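Local coordinates for protein zinc chaperone AztD (Citrobacter koseri, PDB 6CMK) that acts as a periplasmic zinc chaperone, binding zinc ions and passing one directly to the solute-binding protein AztC of the AztABCD transport system, at residues I272-L282 with R292-F303; V308-F316 with Q324-S333. One frame throughout, in Å; residues are numbered along the deposited sequence.

Contact 1 (I272-L282 with R292-F303)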
loop_
_atom_site.group_PDB
_atom_site.type_symbol
_atom_site.label_atom_id
_atom_site.label_comp_id
_atom_site.label_asym_id
_atom_site.label_seq_id
_atom_site.Cartn_x
_atom_site.Cartn_y
_atom_site.Cartn_z
ATOM N N ILE B 272 -2.253 -19.510 -6.264
ATOM C CA ILE B 272 -2.009 -20.926 -6.034
ATOM C C ILE B 272 -3.362 -21.596 -5.885
ATOM O O ILE B 272 -4.228 -21.110 -5.146
ATOM C CB ILE B 272 -1.125 -21.168 -4.805
ATOM C CG1 ILE B 272 0.253 -20.538 -5.019
ATOM C CG2 ILE B 272 -0.967 -22.678 -4.553
ATOM C CD1 ILE B 272 1.145 -20.615 -3.808
ATOM N N GLY B 273 -3.559 -22.675 -6.624
ATOM C CA GLY B 273 -4.765 -23.460 -6.500
ATOM C C GLY B 273 -4.446 -24.886 -6.122
ATOM O O GLY B 273 -3.332 -25.366 -6.355
ATOM N N ASN B 274 -5.409 -25.579 -5.527
ATOM C CA ASN B 274 -5.290 -27.020 -5.502
ATOM C C ASN B 274 -5.479 -27.558 -6.920
ATOM O O ASN B 274 -5.855 -26.837 -7.846
ATOM C CB ASN B 274 -6.284 -27.633 -4.504
ATOM C CG ASN B 274 -7.738 -27.479 -4.922
ATOM O OD1 ASN B 274 -8.121 -26.536 -5.612
ATOM N ND2 ASN B 274 -8.566 -28.414 -4.476
ATOM N N TYR B 275 -5.168 -28.838 -7.099
ATOM C CA TYR B 275 -5.241 -29.443 -8.421
ATOM C C TYR B 275 -5.333 -30.939 -8.217
ATOM O O TYR B 275 -4.470 -31.698 -8.663
ATOM C CB TYR B 275 -4.029 -29.054 -9.281
ATOM C CG TYR B 275 -4.284 -29.179 -10.769
ATOM C CD1 TYR B 275 -5.129 -28.292 -11.423
ATOM C CD2 TYR B 275 -3.679 -30.179 -11.520
ATOM C CE1 TYR B 275 -5.376 -28.400 -12.777
ATOM C CE2 TYR B 275 -3.915 -30.297 -12.878
ATOM C CZ TYR B 275 -4.770 -29.402 -13.505
ATOM O OH TYR B 275 -5.019 -29.502 -14.856
ATOM N N GLY B 276 -6.391 -31.358 -7.547
ATOM C CA GLY B 276 -6.444 -32.666 -6.960
ATOM C C GLY B 276 -5.947 -32.587 -5.533
ATOM O O GLY B 276 -5.416 -31.566 -5.086
ATOM N N PRO B 277 -6.107 -33.673 -4.787
ATOM C CA PRO B 277 -5.888 -33.600 -3.333
ATOM C C PRO B 277 -4.424 -33.507 -2.915
ATOM O O PRO B 277 -4.162 -33.064 -1.788
ATOM C CB PRO B 277 -6.547 -34.888 -2.813
ATOM C CG PRO B 277 -6.651 -35.793 -4.002
ATOM C CD PRO B 277 -6.753 -34.924 -5.210
ATOM N N ASP B 278 -3.460 -33.872 -3.777
ATOM C CA ASP B 278 -2.049 -33.829 -3.394
ATOM C C ASP B 278 -1.210 -33.029 -4.389
ATOM O O ASP B 278 0.011 -33.188 -4.437
ATOM C CB ASP B 278 -1.478 -35.242 -3.233
ATOM C CG ASP B 278 -1.489 -36.040 -4.529
ATOM O OD1 ASP B 278 -1.991 -35.540 -5.554
ATOM O OD2 ASP B 278 -0.988 -37.184 -4.516
ATOM N N ARG B 279 -1.831 -32.145 -5.156
ATOM C CA ARG B 279 -1.115 -31.292 -6.093
ATOM C C ARG B 279 -1.594 -29.860 -5.925
ATOM O O ARG B 279 -2.722 -29.627 -5.498
ATOM C CB ARG B 279 -1.344 -31.737 -7.542
ATOM C CG ARG B 279 -0.706 -33.058 -7.892
ATOM C CD ARG B 279 -1.346 -33.653 -9.130
ATOM N NE ARG B 279 -0.508 -34.696 -9.714
ATOM C CZ ARG B 279 -0.863 -35.454 -10.746
ATOM N NH1 ARG B 279 -0.025 -36.370 -11.209
ATOM N NH2 ARG B 279 -2.055 -35.304 -11.310
ATOM N N ILE B 280 -0.717 -28.906 -6.242
ATOM C CA ILE B 280 -1.106 -27.505 -6.354
ATOM C C ILE B 280 -0.582 -26.977 -7.679
ATOM O O ILE B 280 0.342 -27.534 -8.276
ATOM C CB ILE B 280 -0.588 -26.629 -5.185
ATOM C CG1 ILE B 280 0.944 -26.686 -5.074
ATOM C CG2 ILE B 280 -1.244 -27.041 -3.880
ATOM C CD1 ILE B 280 1.528 -25.769 -3.985
ATOM N N ILE B 281 -1.202 -25.899 -8.156
ATOM C CA ILE B 281 -0.688 -25.189 -9.319
ATOM C C ILE B 281 -0.406 -23.751 -8.925
ATOM O O ILE B 281 -1.103 -23.151 -8.100
ATOM C CB ILE B 281 -1.627 -25.220 -10.547
ATOM C CG1 ILE B 281 -3.058 -24.833 -10.170
ATOM C CG2 ILE B 281 -1.563 -26.579 -11.227
ATOM C CD1 ILE B 281 -3.906 -24.472 -11.378
ATOM N N LEU B 282 0.642 -23.213 -9.534
ATOM C CA LEU B 282 1.035 -21.822 -9.397
ATOM C C LEU B 282 0.707 -21.139 -10.713
ATOM O O LEU B 282 1.049 -21.658 -11.781
ATOM C CB LEU B 282 2.524 -21.699 -9.093
ATOM C CG LEU B 282 3.072 -22.084 -7.713
ATOM C CD1 LEU B 282 2.670 -23.474 -7.281
ATOM C CD2 LEU B 282 4.590 -21.968 -7.786
ATOM N N ARG B 292 2.439 -23.665 -13.355
ATOM C CA ARG B 292 3.410 -24.661 -12.917
ATOM C C ARG B 292 2.781 -25.572 -11.872
ATOM O O ARG B 292 2.126 -25.102 -10.939
ATOM C CB ARG B 292 4.659 -24.009 -12.327
ATOM C CG ARG B 292 5.493 -23.255 -13.345
ATOM C CD ARG B 292 6.183 -24.218 -14.301
ATOM N NE ARG B 292 7.053 -23.530 -15.251
ATOM C CZ ARG B 292 6.666 -23.072 -16.439
ATOM N NH1 ARG B 292 5.410 -23.219 -16.846
ATOM N NH2 ARG B 292 7.539 -22.459 -17.225
ATOM N N LEU B 293 3.026 -26.869 -12.016
ATOM C CA LEU B 293 2.497 -27.892 -11.118
ATOM C C LEU B 293 3.526 -28.230 -10.045
ATOM O O LEU B 293 4.702 -28.437 -10.355
ATOM C CB LEU B 293 2.151 -29.152 -11.910
ATOM C CG LEU B 293 1.594 -30.353 -11.138
ATOM C CD1 LEU B 293 0.125 -30.152 -10.847
ATOM C CD2 LEU B 293 1.826 -31.648 -11.913
ATOM N N ILE B 294 3.084 -28.305 -8.789
ATOM C CA ILE B 294 3.903 -28.867 -7.714
ATOM C C ILE B 294 3.194 -30.091 -7.154
ATOM O O ILE B 294 2.017 -30.024 -6.775
ATOM C CB ILE B 294 4.199 -27.855 -6.594
ATOM C CG1 ILE B 294 5.000 -26.680 -7.148
ATOM C CG2 ILE B 294 4.957 -28.546 -5.450
ATOM C CD1 ILE B 294 5.275 -25.594 -6.149
ATOM N N GLN B 295 3.916 -31.203 -7.099
ATOM C CA GLN B 295 3.421 -32.437 -6.513
ATOM C C GLN B 295 3.781 -32.481 -5.036
ATOM O O GLN B 295 4.955 -32.342 -4.674
ATOM C CB GLN B 295 4.025 -33.638 -7.235
ATOM C CG GLN B 295 3.642 -34.980 -6.626
ATOM C CD GLN B 295 2.187 -35.308 -6.845
ATOM O OE1 GLN B 295 1.725 -35.394 -7.982
ATOM N NE2 GLN B 295 1.453 -35.505 -5.755
ATOM N N LEU B 296 2.759 -32.674 -4.176
ATOM C CA LEU B 296 3.014 -32.767 -2.753
ATOM C C LEU B 296 3.228 -34.223 -2.358
ATOM O O LEU B 296 2.634 -35.127 -2.955
ATOM C CB LEU B 296 1.845 -32.200 -1.958
ATOM C CG LEU B 296 1.386 -30.809 -2.371
ATOM C CD1 LEU B 296 0.084 -30.469 -1.672
ATOM C CD2 LEU B 296 2.465 -29.788 -2.057
ATOM N N PRO B 297 4.062 -34.476 -1.349
ATOM C CA PRO B 297 4.267 -35.869 -0.925
ATOM C C PRO B 297 3.026 -36.502 -0.322
ATOM O O PRO B 297 2.824 -37.706 -0.503
ATOM C CB PRO B 297 5.418 -35.777 0.088
ATOM C CG PRO B 297 5.526 -34.350 0.463
ATOM C CD PRO B 297 4.950 -33.531 -0.648
ATOM N N THR B 298 2.201 -35.742 0.396
ATOM C CA THR B 298 0.927 -36.228 0.906
ATOM C C THR B 298 -0.132 -35.171 0.620
ATOM O O THR B 298 0.139 -34.146 -0.015
ATOM C CB THR B 298 0.989 -36.542 2.409
ATOM O OG1 THR B 298 1.384 -35.370 3.135
ATOM C CG2 THR B 298 1.981 -37.660 2.690
ATOM N N ARG B 299 -1.345 -35.411 1.101
ATOM C CA ARG B 299 -2.475 -34.565 0.727
ATOM C C ARG B 299 -2.453 -33.222 1.448
ATOM O O ARG B 299 -2.013 -33.101 2.597
ATOM C CB ARG B 299 -3.786 -35.296 1.011
ATOM C CG ARG B 299 -4.105 -36.319 -0.054
ATOM C CD ARG B 299 -5.213 -37.254 0.369
ATOM N NE ARG B 299 -4.788 -38.137 1.443
ATOM C CZ ARG B 299 -5.584 -39.018 2.040
ATOM N NH1 ARG B 299 -6.852 -39.124 1.665
ATOM N NH2 ARG B 299 -5.110 -39.788 3.013
ATOM N N ARG B 300 -2.950 -32.212 0.747
ATOM C CA ARG B 300 -2.963 -30.842 1.246
ATOM C C ARG B 300 -4.040 -30.645 2.309
ATOM O O ARG B 300 -5.194 -31.056 2.131
ATOM C CB ARG B 300 -3.193 -29.892 0.074
ATOM C CG ARG B 300 -3.210 -28.432 0.426
ATOM C CD ARG B 300 -3.502 -27.607 -0.812
ATOM N NE ARG B 300 -4.899 -27.799 -1.147
ATOM C CZ ARG B 300 -5.897 -27.156 -0.555
ATOM N NH1 ARG B 300 -5.643 -26.226 0.362
ATOM N NH2 ARG B 300 -7.145 -27.433 -0.891
ATOM N N VAL B 301 -3.656 -30.020 3.420
ATOM C CA VAL B 301 -4.583 -29.612 4.469
ATOM C C VAL B 301 -4.966 -28.140 4.338
ATOM O O VAL B 301 -6.135 -27.780 4.490
ATOM C CB VAL B 301 -3.964 -29.895 5.858
ATOM C CG1 VAL B 301 -4.830 -29.300 6.980
ATOM C CG2 VAL B 301 -3.765 -31.401 6.073
ATOM N N HIS B 302 -3.988 -27.279 4.067
ATOM C CA HIS B 302 -4.218 -25.839 4.036
ATOM C C HIS B 302 -3.065 -25.167 3.303
ATOM O O HIS B 302 -1.971 -25.720 3.220
ATOM C CB HIS B 302 -4.342 -25.283 5.462
ATOM C CG HIS B 302 -4.859 -23.880 5.523
ATOM N ND1 HIS B 302 -4.239 -22.889 6.255
ATOM C CD2 HIS B 302 -5.935 -23.303 4.936
ATOM C CE1 HIS B 302 -4.925 -21.763 6.128
ATOM N NE2 HIS B 302 -5.958 -21.990 5.331
ATOM N N PHE B 303 -3.313 -23.978 2.756
ATOM C CA PHE B 303 -2.197 -23.179 2.274
ATOM C C PHE B 303 -2.496 -21.693 2.450
ATOM O O PHE B 303 -3.651 -21.279 2.581
ATOM C CB PHE B 303 -1.795 -23.527 0.818
ATOM C CG PHE B 303 -2.920 -23.552 -0.221
ATOM C CD1 PHE B 303 -4.155 -22.956 -0.027
ATOM C CD2 PHE B 303 -2.688 -24.216 -1.423
ATOM C CE1 PHE B 303 -5.130 -23.010 -1.024
ATOM C CE2 PHE B 303 -3.646 -24.279 -2.413
ATOM C CZ PHE B 303 -4.870 -23.674 -2.218
HETATM O O HOH W 1 -7.119 -30.103 -1.813
HETATM O O HOH W 2 -6.314 -32.307 -0.038
HETATM O O HOH W 3 0.308 -37.563 -2.426
HETATM O O HOH W 4 -4.194 -29.861 -3.115
#
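Arg279 and Gln295 make the side-chain hydrogen bond of this contact, NE of Arg279 donating to OE1 of Gln295 at 2.9 Å. The oxygen lies near the guanidinium plane, while the donor is tilted 23° from the carbonyl plane. Gln295 reaches there by a bend at chi2 (70°). Its NE2 donates to its neighbour Leu296 O at 3.1 Å, which fixes the amide's rotation. The backbones pair as antiparallel strands, with two-way bonds at Ile280-Ile294 and at Leu282-Arg292. Beyond the strands, Asp278 O takes Leu296 N, and Pro277 O takes Arg300 N at 2.9 Å. These bonds tie the 276-279 type I turn to the crossing chain. Arg300 lays NH1 over the centre of the Phe303 ring, 3.5 Å above its plane. A water joins Arg300 NE to Arg279 O.

On the buried face, Ile280 and Ile294 lie side by side. Leu282 CD1 meets Ile294 CD1 at 3.5 Å. Ile272 CG2 and Ile280 CG2 both touch Phe303 CE2. This is the hairpin of the third and fourth strands of one propeller blade. Chain 292-303 then crosses to the next blade, where strand 312-317 packs on Ile272, Ile280 and Arg300, and strand 331-337 on Ile294 and Leu296.

Contact 2 (V308-F316 with Q324-S333)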
loop_
_atom_site.group_PDB
_atom_site.type_symbol
_atom_site.label_atom_id
_atom_site.label_comp_id
_atom_site.label_asym_id
_atom_site.label_seq_id
_atom_site.Cartn_x
_atom_site.Cartn_y
_atom_site.Cartn_z
ATOM N N VAL B 308 4.618 -10.836 3.732
ATOM C CA VAL B 308 5.819 -10.046 3.978
ATOM C C VAL B 308 6.950 -10.449 3.038
ATOM O O VAL B 308 7.625 -9.594 2.458
ATOM C CB VAL B 308 6.228 -10.193 5.462
ATOM C CG1 VAL B 308 7.531 -9.446 5.742
ATOM C CG2 VAL B 308 5.133 -9.687 6.379
ATOM N N ARG B 309 7.197 -11.755 2.895
ATOM C CA ARG B 309 8.205 -12.280 1.975
ATOM C C ARG B 309 7.466 -12.787 0.739
ATOM O O ARG B 309 7.041 -13.938 0.661
ATOM C CB ARG B 309 9.043 -13.365 2.644
ATOM C CG ARG B 309 9.859 -12.856 3.827
ATOM C CD ARG B 309 9.985 -13.909 4.923
ATOM N NE ARG B 309 8.709 -14.014 5.628
ATOM C CZ ARG B 309 8.354 -13.252 6.660
ATOM N NH1 ARG B 309 9.202 -12.349 7.166
ATOM N NH2 ARG B 309 7.159 -13.411 7.204
ATOM N N ALA B 310 7.337 -11.911 -0.253
ATOM C CA ALA B 310 6.475 -12.182 -1.397
ATOM C C ALA B 310 6.898 -13.391 -2.220
ATOM O O ALA B 310 6.075 -13.916 -2.972
ATOM C CB ALA B 310 6.429 -10.962 -2.320
ATOM N N LYS B 311 8.152 -13.826 -2.141
ATOM C CA LYS B 311 8.554 -14.962 -2.954
ATOM C C LYS B 311 8.074 -16.301 -2.397
ATOM O O LYS B 311 8.296 -17.323 -3.047
ATOM C CB LYS B 311 10.075 -14.993 -3.106
ATOM C CG LYS B 311 10.843 -15.208 -1.819
ATOM C CD LYS B 311 12.280 -15.633 -2.077
ATOM C CE LYS B 311 13.038 -14.654 -2.958
ATOM N NZ LYS B 311 13.849 -15.366 -3.978
ATOM N N PHE B 312 7.428 -16.325 -1.233
ATOM C CA PHE B 312 7.122 -17.576 -0.552
ATOM C C PHE B 312 5.629 -17.728 -0.284
ATOM O O PHE B 312 4.905 -16.746 -0.084
ATOM C CB PHE B 312 7.884 -17.677 0.768
ATOM C CG PHE B 312 9.364 -17.866 0.588
ATOM C CD1 PHE B 312 9.849 -18.992 -0.046
ATOM C CD2 PHE B 312 10.264 -16.917 1.039
ATOM C CE1 PHE B 312 11.202 -19.177 -0.230
ATOM C CE2 PHE B 312 11.624 -17.094 0.859
ATOM C CZ PHE B 312 12.093 -18.227 0.224
ATOM N N ALA B 313 5.188 -18.988 -0.277
ATOM C CA ALA B 313 3.894 -19.389 0.260
ATOM C C ALA B 313 4.118 -20.652 1.081
ATOM O O ALA B 313 5.198 -21.236 1.064
ATOM C CB ALA B 313 2.858 -19.644 -0.837
ATOM N N TYR B 314 3.098 -21.069 1.815
ATOM C CA TYR B 314 3.217 -22.246 2.670
ATOM C C TYR B 314 2.045 -23.189 2.457
ATOM O O TYR B 314 0.906 -22.753 2.317
ATOM C CB TYR B 314 3.290 -21.853 4.153
ATOM C CG TYR B 314 4.344 -20.819 4.366
ATOM C CD1 TYR B 314 5.683 -21.139 4.213
ATOM C CD2 TYR B 314 4.003 -19.510 4.641
ATOM C CE1 TYR B 314 6.650 -20.174 4.354
ATOM C CE2 TYR B 314 4.958 -18.545 4.784
ATOM C CZ TYR B 314 6.276 -18.882 4.649
ATOM O OH TYR B 314 7.233 -17.902 4.784
ATOM N N VAL B 315 2.342 -24.487 2.425
ATOM C CA VAL B 315 1.324 -25.531 2.357
ATOM C C VAL B 315 1.522 -26.456 3.544
ATOM O O VAL B 315 2.651 -26.871 3.832
ATOM C CB VAL B 315 1.396 -26.335 1.048
ATOM C CG1 VAL B 315 0.139 -27.194 0.892
ATOM C CG2 VAL B 315 1.588 -25.435 -0.147
ATOM N N PHE B 316 0.433 -26.776 4.229
ATOM C CA PHE B 316 0.457 -27.778 5.285
ATOM C C PHE B 316 -0.146 -29.064 4.740
ATOM O O PHE B 316 -1.186 -29.036 4.079
ATOM C CB PHE B 316 -0.327 -27.312 6.515
ATOM C CG PHE B 316 -0.048 -28.125 7.751
ATOM C CD1 PHE B 316 -0.812 -29.231 8.054
ATOM C CD2 PHE B 316 0.990 -27.780 8.594
ATOM C CE1 PHE B 316 -0.547 -29.984 9.183
ATOM C CE2 PHE B 316 1.259 -28.523 9.723
ATOM C CZ PHE B 316 0.489 -29.629 10.017
ATOM N N GLN B 324 7.509 -25.109 2.652
ATOM C CA GLN B 324 7.799 -23.796 2.092
ATOM C C GLN B 324 7.772 -23.884 0.571
ATOM O O GLN B 324 8.484 -24.703 -0.022
ATOM C CB GLN B 324 9.165 -23.324 2.589
ATOM C CG GLN B 324 9.565 -21.946 2.116
ATOM C CD GLN B 324 10.996 -21.619 2.500
ATOM O OE1 GLN B 324 11.935 -22.310 2.099
ATOM N NE2 GLN B 324 11.166 -20.575 3.294
ATOM N N ILE B 325 6.942 -23.057 -0.061
ATOM C CA ILE B 325 6.870 -22.974 -1.515
ATOM C C ILE B 325 7.674 -21.770 -1.978
ATOM O O ILE B 325 7.346 -20.627 -1.639
ATOM C CB ILE B 325 5.423 -22.846 -2.010
ATOM C CG1 ILE B 325 4.559 -23.980 -1.466
ATOM C CG2 ILE B 325 5.402 -22.802 -3.534
ATOM C CD1 ILE B 325 5.078 -25.359 -1.806
ATOM N N ASP B 326 8.691 -22.028 -2.797
ATOM C CA ASP B 326 9.416 -20.975 -3.513
ATOM C C ASP B 326 8.664 -20.746 -4.814
ATOM O O ASP B 326 8.755 -21.547 -5.750
ATOM C CB ASP B 326 10.865 -21.380 -3.747
ATOM C CG ASP B 326 11.668 -20.310 -4.463
ATOM O OD1 ASP B 326 11.079 -19.481 -5.191
ATOM O OD2 ASP B 326 12.904 -20.301 -4.293
ATOM N N VAL B 327 7.900 -19.655 -4.859
ATOM C CA VAL B 327 6.955 -19.433 -5.947
ATOM C C VAL B 327 7.681 -19.178 -7.262
ATOM O O VAL B 327 7.246 -19.633 -8.325
ATOM C CB VAL B 327 6.003 -18.279 -5.578
ATOM C CG1 VAL B 327 5.047 -17.977 -6.707
ATOM C CG2 VAL B 327 5.219 -18.643 -4.323
ATOM N N LEU B 328 8.795 -18.452 -7.219
ATOM C CA LEU B 328 9.523 -18.165 -8.453
ATOM C C LEU B 328 10.248 -19.393 -8.992
ATOM O O LEU B 328 10.341 -19.564 -10.211
ATOM C CB LEU B 328 10.488 -17.003 -8.217
ATOM C CG LEU B 328 9.684 -15.729 -7.910
ATOM C CD1 LEU B 328 10.552 -14.595 -7.392
ATOM C CD2 LEU B 328 8.910 -15.270 -9.144
ATOM N N LYS B 329 10.749 -20.266 -8.121
ATOM C CA LYS B 329 11.358 -21.496 -8.605
ATOM C C LYS B 329 10.329 -22.575 -8.915
ATOM O O LYS B 329 10.645 -23.527 -9.636
ATOM C CB LYS B 329 12.367 -22.020 -7.587
ATOM C CG LYS B 329 13.543 -21.085 -7.352
ATOM C CD LYS B 329 14.598 -21.728 -6.467
ATOM C CE LYS B 329 15.962 -21.095 -6.675
ATOM N NZ LYS B 329 17.020 -21.788 -5.893
ATOM N N GLY B 330 9.110 -22.445 -8.401
ATOM C CA GLY B 330 8.090 -23.440 -8.665
ATOM C C GLY B 330 8.355 -24.767 -7.986
ATOM O O GLY B 330 8.123 -25.824 -8.587
ATOM N N GLU B 331 8.803 -24.740 -6.733
ATOM C CA GLU B 331 9.125 -25.974 -6.038
ATOM C C GLU B 331 8.981 -25.788 -4.536
ATOM O O GLU B 331 8.974 -24.668 -4.021
ATOM C CB GLU B 331 10.545 -26.427 -6.374
ATOM C CG GLU B 331 11.602 -25.473 -5.864
ATOM C CD GLU B 331 12.990 -25.838 -6.349
ATOM O OE1 GLU B 331 13.102 -26.560 -7.365
ATOM O OE2 GLU B 331 13.969 -25.404 -5.709
ATOM N N ILE B 332 8.882 -26.918 -3.839
ATOM C CA ILE B 332 8.995 -26.949 -2.384
ATOM C C ILE B 332 10.467 -26.826 -2.026
ATOM O O ILE B 332 11.271 -27.703 -2.366
ATOM C CB ILE B 332 8.406 -28.244 -1.811
ATOM C CG1 ILE B 332 6.928 -28.368 -2.180
ATOM C CG2 ILE B 332 8.595 -28.291 -0.292
ATOM C CD1 ILE B 332 6.309 -29.684 -1.782
ATOM N N SER B 333 10.825 -25.754 -1.323
ATOM C CA SER B 333 12.229 -25.529 -0.988
ATOM C C SER B 333 12.643 -26.197 0.317
ATOM O O SER B 333 13.818 -26.553 0.474
ATOM C CB SER B 333 12.523 -24.025 -0.932
ATOM O OG SER B 333 11.436 -23.315 -0.372
HETATM O O HOH W 5 9.777 -18.570 4.625
#
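Strands 312-316 and 324-326 run antiparallel, with Ala313 and Ile325 as the hydrogen-bonded pair and Val327 N closing the end on Lys311 O at 3.0 Å. They are the two middle strands of a four-stranded beta-propeller blade. On one face, the Phe312 ring and the Gln324 amide are stacked, their planes 11° apart. NE2 of Gln324 sits over the ring centre, 3.8 Å above its plane. Lys311 CG packs on the opposite face, so the ring is held between the two side chains. Gln324 is extended, with CG anti to its backbone N (chi1 -178°), which carries the amide out across the ring. The amide is gripped at both ends. Ser333 OG donates to Gln324 OE1 at 2.7 Å, and Gln334 also bonds this oxygen. Tyr314 runs alongside Gln324, and its OH is hydrogen-bonded to Asp306.

The other face is apolar. In one of the two conformers of Val315, CG2 meets Ile325 CG1 at 3.6 Å. Ala313 CB touches both Ile325 CB and Val327 CG2, loosely, at 4.3 Å. At the following turn, Asp326 OD1 accepts from Lys329 N in an Asx motif, met from above the carboxylate plane. One water bridges Tyr314 and Gln324, donating to Tyr314 OH at 2.6 Å and accepting from Gln324 NE2 at 2.8 Å.

Contacts 1 and 2 belong to successive blades of the propeller. Contact 1 pairs the third and fourth strands of its blade, 279-283 and 291-295, and carries the chain into strand 300-305, the first of the next. Contact 2 pairs the middle strands of that next blade. They meet where Val301 and His302 both face Phe316 in a classic beta bulge, probably with backbone hydrogen bonds to it. Each mixes buried and exposed residues. Contact 1 buries more surface, 926 against 501 Å², and uses arginines, turn carbonyls and waters beside its aliphatic packing. Contact 2 has fewer polar side-chain links across it; its most distinctive feature is an amide-aromatic stack. Asn274 of contact 1 lies about 7 Å from zinc ligand His216, side chain to side chain; contact 2 is away from the zinc sites.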